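Local coordinates for protein VipE (Legionella pneumophila subsp. pneumophila str. Philadelphia 1, PDB 4QN8) that is of unknown molecular function but, as a Legionella effector, probably acts inside the host cell, this chain being its amino-terminal, largely helical part, at residues A[101-104]-A[105-109]; A[131-134]-A[135-139]. All blocks are in the same frame, centred on the assembly; numbering follows the deposited sequence.

Contact 1. Residues A[101-104]-A[105-109]. With BME (beta-mercaptoethanol), chain D.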
loop_
_atom_site.group_PDB
_atom_site.type_symbol
_atom_site.label_atom_id
_atom_site.label_comp_id
_atom_site.label_asym_id
_atom_site.label_seq_id
_atom_site.Cartn_x
_atom_site.Cartn_y
_atom_site.Cartn_z
ATOM N N SER A 101 6.833 1.504 5.549
ATOM C CA SER A 101 6.237 0.528 4.640
ATOM C C SER A 101 4.802 0.343 5.069
ATOM O O SER A 101 4.544 -0.096 6.189
ATOM C CB SER A 101 6.974 -0.813 4.713
ATOM O OG SER A 101 8.369 -0.647 4.479
ATOM N N SER A 102 3.862 0.675 4.191
ATOM C CA SER A 102 2.455 0.687 4.565
ATOM C C SER A 102 1.534 0.267 3.437
ATOM O O SER A 102 1.873 0.393 2.258
ATOM C CB SER A 102 2.042 2.082 5.014
ATOM O OG SER A 102 1.970 2.936 3.891
ATOM N N LEU A 103 0.344 -0.195 3.808
ATOM C CA LEU A 103 -0.624 -0.645 2.810
ATOM C C LEU A 103 -1.124 0.509 1.948
ATOM O O LEU A 103 -1.352 0.344 0.739
ATOM C CB LEU A 103 -1.803 -1.339 3.491
ATOM C CG LEU A 103 -2.797 -1.995 2.535
ATOM C CD1 LEU A 103 -2.146 -3.135 1.702
ATOM C CD2 LEU A 103 -3.979 -2.545 3.319
ATOM N N GLU A 104 -1.298 1.675 2.565
ATOM C CA GLU A 104 -1.763 2.835 1.817
ATOM C C GLU A 104 -0.734 3.273 0.777
ATOM O O GLU A 104 -1.111 3.666 -0.323
ATOM C CB GLU A 104 -2.190 3.988 2.734
ATOM C CG GLU A 104 -1.060 4.650 3.526
ATOM C CD GLU A 104 -0.882 4.054 4.920
ATOM O OE1 GLU A 104 -1.304 2.884 5.143
ATOM O OE2 GLU A 104 -0.316 4.753 5.788
ATOM N N LYS A 105 0.556 3.194 1.113
ATOM C CA LYS A 105 1.603 3.506 0.139
ATOM C C LYS A 105 1.580 2.496 -1.012
ATOM O O LYS A 105 1.699 2.865 -2.194
ATOM C CB LYS A 105 2.998 3.547 0.782
ATOM C CG LYS A 105 4.106 3.671 -0.266
ATOM C CD LYS A 105 5.382 4.288 0.290
ATOM C CE LYS A 105 6.129 3.318 1.185
ATOM N NZ LYS A 105 7.341 3.993 1.782
ATOM N N ALA A 106 1.397 1.225 -0.684
ATOM C CA ALA A 106 1.396 0.209 -1.734
ATOM C C ALA A 106 0.181 0.285 -2.656
ATOM O O ALA A 106 0.309 0.105 -3.865
ATOM C CB ALA A 106 1.544 -1.184 -1.162
ATOM N N PHE A 107 -0.997 0.538 -2.093
ATOM C CA PHE A 107 -2.194 0.698 -2.912
ATOM C C PHE A 107 -2.049 1.902 -3.842
ATOM O O PHE A 107 -2.409 1.826 -5.027
ATOM C CB PHE A 107 -3.428 0.861 -2.025
ATOM C CG PHE A 107 -4.277 -0.371 -1.945
ATOM C CD1 PHE A 107 -3.819 -1.511 -1.306
ATOM C CD2 PHE A 107 -5.536 -0.383 -2.509
ATOM C CE1 PHE A 107 -4.598 -2.648 -1.240
ATOM C CE2 PHE A 107 -6.328 -1.520 -2.445
ATOM C CZ PHE A 107 -5.847 -2.657 -1.812
ATOM N N LEU A 108 -1.525 3.005 -3.319
ATOM C CA LEU A 108 -1.315 4.198 -4.149
ATOM C C LEU A 108 -0.334 3.902 -5.281
ATOM O O LEU A 108 -0.568 4.275 -6.434
ATOM C CB LEU A 108 -0.820 5.382 -3.301
ATOM C CG LEU A 108 -0.456 6.700 -4.001
ATOM C CD1 LEU A 108 -1.631 7.252 -4.791
ATOM C CD2 LEU A 108 -0.030 7.732 -2.956
ATOM N N ALA A 109 0.768 3.231 -4.947
ATOM C CA ALA A 109 1.764 2.839 -5.950
ATOM C C ALA A 109 1.183 1.916 -7.021
ATOM O O ALA A 109 1.553 2.003 -8.190
ATOM C CB ALA A 109 2.962 2.181 -5.288
HETATM C C1 BME D . 9.184 0.380 7.429
HETATM C C2 BME D . 8.052 -0.123 8.307
HETATM O O1 BME D . 9.708 -0.687 6.672
HETATM S S2 BME D . 7.373 1.181 9.348
HETATM O O HOH W 1 8.901 1.092 2.336
#
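Ser102 closes the start of helix 103-114 with its own hydroxyl: OG accepts the backbone N-H of Lys105 at 3.1 Å from N, with an N-H...O angle of 157°. The bond depends on the first torsion, which places OG between the backbone N and the carbonyl carbon (chi1 73°) and brings it forward to the amide of the first turn, where it also lies 3.3 Å from Lys105 CB. This is a serine N-cap, a worked example of how a side chain takes up one of the first-turn amides that lack an i-4 helical acceptor. From there the main chain takes over, with Ala106 N donating to Ser102 O, Phe107 N to Leu103 O and Leu108 N to Glu104 O. On one side of the turn Leu103 and Phe107 run alongside each other, and the methyl CD1 of Leu103 comes within 3.8 Å of the ring carbon CD1 of Phe107, while Leu103 O sits at the ring edge, near its plane. Met85 of helix 75-88 touches both side chains, and Val66 of helix 58-69 packs on Phe107. Lys105 leads elsewhere: its chain is bent at chi3 (73°), and NZ hydrogen-bonds the carbonyl oxygens of Met98 and Gly100 and makes a weak hydrogen bond to a water. That water lies 2.8 Å from Ser101 OG, which also hydrogen-bonds O1 of a beta-mercaptoethanol molecule, probably from the crystallisation liquor, at 2.6 Å.

Contact 2. Residues A[131-134]-A[135-139]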
loop_
_atom_site.group_PDB
_atom_site.type_symbol
_atom_site.label_atom_id
_atom_site.label_comp_id
_atom_site.label_asym_id
_atom_site.label_seq_id
_atom_site.Cartn_x
_atom_site.Cartn_y
_atom_site.Cartn_z
ATOM N N GLU A 131 0.407 16.674 4.661
ATOM C CA GLU A 131 1.645 15.970 5.001
ATOM C C GLU A 131 2.785 16.288 4.036
ATOM O O GLU A 131 3.958 16.114 4.378
ATOM C CB GLU A 131 1.395 14.457 4.998
ATOM C CG GLU A 131 0.298 13.992 5.955
ATOM C CD GLU A 131 0.794 13.730 7.357
ATOM O OE1 GLU A 131 0.065 13.044 8.112
ATOM O OE2 GLU A 131 1.907 14.199 7.711
ATOM N N PHE A 132 2.428 16.716 2.828
ATOM C CA PHE A 132 3.400 17.130 1.805
ATOM C C PHE A 132 2.946 18.465 1.210
ATOM O O PHE A 132 2.405 18.513 0.095
ATOM C CB PHE A 132 3.502 16.052 0.712
ATOM C CG PHE A 132 4.036 14.734 1.209
ATOM C CD1 PHE A 132 3.183 13.780 1.747
ATOM C CD2 PHE A 132 5.394 14.450 1.149
ATOM C CE1 PHE A 132 3.668 12.559 2.214
ATOM C CE2 PHE A 132 5.890 13.224 1.610
ATOM C CZ PHE A 132 5.025 12.283 2.150
ATOM N N PRO A 133 3.145 19.559 1.965
ATOM C CA PRO A 133 2.528 20.843 1.596
ATOM C C PRO A 133 3.200 21.593 0.439
ATOM O O PRO A 133 2.533 22.400 -0.216
ATOM C CB PRO A 133 2.595 21.659 2.895
ATOM C CG PRO A 133 3.715 21.044 3.683
ATOM C CD PRO A 133 3.754 19.588 3.307
ATOM N N GLY A 134 4.482 21.340 0.189
ATOM C CA GLY A 134 5.196 22.075 -0.838
ATOM C C GLY A 134 5.394 21.291 -2.119
ATOM O O GLY A 134 5.419 20.055 -2.102
ATOM N N GLU A 135 5.538 22.013 -3.230
ATOM C CA GLU A 135 5.788 21.401 -4.533
ATOM C C GLU A 135 6.881 20.348 -4.448
ATOM O O GLU A 135 6.744 19.243 -4.970
ATOM C CB GLU A 135 6.249 22.457 -5.529
ATOM C CG GLU A 135 5.166 23.243 -6.217
ATOM C CD GLU A 135 5.725 24.028 -7.389
ATOM O OE1 GLU A 135 6.358 25.084 -7.156
ATOM O OE2 GLU A 135 5.555 23.572 -8.541
ATOM N N ASN A 136 7.978 20.708 -3.793
ATOM C CA ASN A 136 9.119 19.815 -3.678
ATOM C C ASN A 136 8.848 18.597 -2.781
ATOM O O ASN A 136 9.390 17.496 -3.009
ATOM C CB ASN A 136 10.332 20.594 -3.188
ATOM C CG ASN A 136 11.620 19.892 -3.492
ATOM O OD1 ASN A 136 12.068 19.867 -4.640
ATOM N ND2 ASN A 136 12.231 19.308 -2.469
ATOM N N ASP A 137 8.003 18.781 -1.768
ATOM C CA ASP A 137 7.579 17.661 -0.941
ATOM C C ASP A 137 6.847 16.639 -1.811
ATOM O O ASP A 137 7.058 15.431 -1.693
ATOM C CB ASP A 137 6.642 18.131 0.189
ATOM C CG ASP A 137 7.291 19.141 1.111
ATOM O OD1 ASP A 137 8.474 18.951 1.469
ATOM O OD2 ASP A 137 6.615 20.132 1.471
ATOM N N ILE A 138 5.979 17.135 -2.688
ATOM C CA ILE A 138 5.200 16.251 -3.556
ATOM C C ILE A 138 6.132 15.605 -4.566
ATOM O O ILE A 138 6.007 14.424 -4.869
ATOM C CB ILE A 138 4.102 17.037 -4.297
ATOM C CG1 ILE A 138 3.002 17.453 -3.316
ATOM C CG2 ILE A 138 3.517 16.227 -5.465
ATOM C CD1 ILE A 138 2.297 16.281 -2.662
ATOM N N ASP A 139 7.072 16.389 -5.094
ATOM C CA ASP A 139 8.049 15.876 -6.062
ATOM C C ASP A 139 8.835 14.681 -5.519
ATOM O O ASP A 139 8.988 13.676 -6.208
ATOM C CB ASP A 139 9.031 16.969 -6.459
ATOM C CG ASP A 139 8.448 17.958 -7.463
ATOM O OD1 ASP A 139 7.217 17.957 -7.670
ATOM O OD2 ASP A 139 9.229 18.738 -8.048
#
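The ring of Phe132 meets the following helix obliquely through one ortho carbon, CD2, which lies 3.4 Å from Asp137 O; elsewhere the side chain rests on Phe97, Met98 and Arg99 of a neighbouring loop. The carboxylate of Asp137, the second flat group, forms the reciprocal half of a capping box: OD2 receives the backbone N-H of Gly134 (2.8 Å from N), on the anti side and 20° out of the carboxylate plane. Gly134 occupies the N-cap position, where a short turn joins helix 126-131 to helix 135-154, and a side chain three residues on thus bonds back to its amide; glycine has no side chain to supply the other half. Asp137 can do this because CG stands beside its own backbone N, anti to the carbonyl carbon (chi1 -60°). The Pro133 side chain runs obliquely across that of Asp137, with CD 3.4 Å from OD2. A carboxylate at the start of a helix would also be expected to interact favourably with the helix dipole. Next along the helix, Ile138 brings its terminal methyl CD1 onto Phe132 CB at 3.6 Å, an apolar touch linking the connecting turn to the helix. The first helical bond proper runs from Ile138 N to Gly134 O at 3.0 Å, the donor standing almost in line with the carbonyl bond.

Overall arrangement
Both contacts begin a helix, yet on different helices and at different depths. The centre of contact 1, which opens helix 103-114 and is mostly buried, lies about 2 Å from the centre of the chain; that of contact 2, which opens helix 135-154 at the surface, lies about 19 Å from it. The two centres are about 18 Å apart and the contacts do not touch, but the elements meet: Lys105 of contact 1 packs on Ile145, Leu146 and Ile149, farther along the helix that contact 2 starts. At the central helix a serine hydroxyl caps the first turn while Leu103 and Phe107 pack inward; at the surface a carboxylate bonds back to the N-cap amide. The two bonds are opposite halves of a capping box.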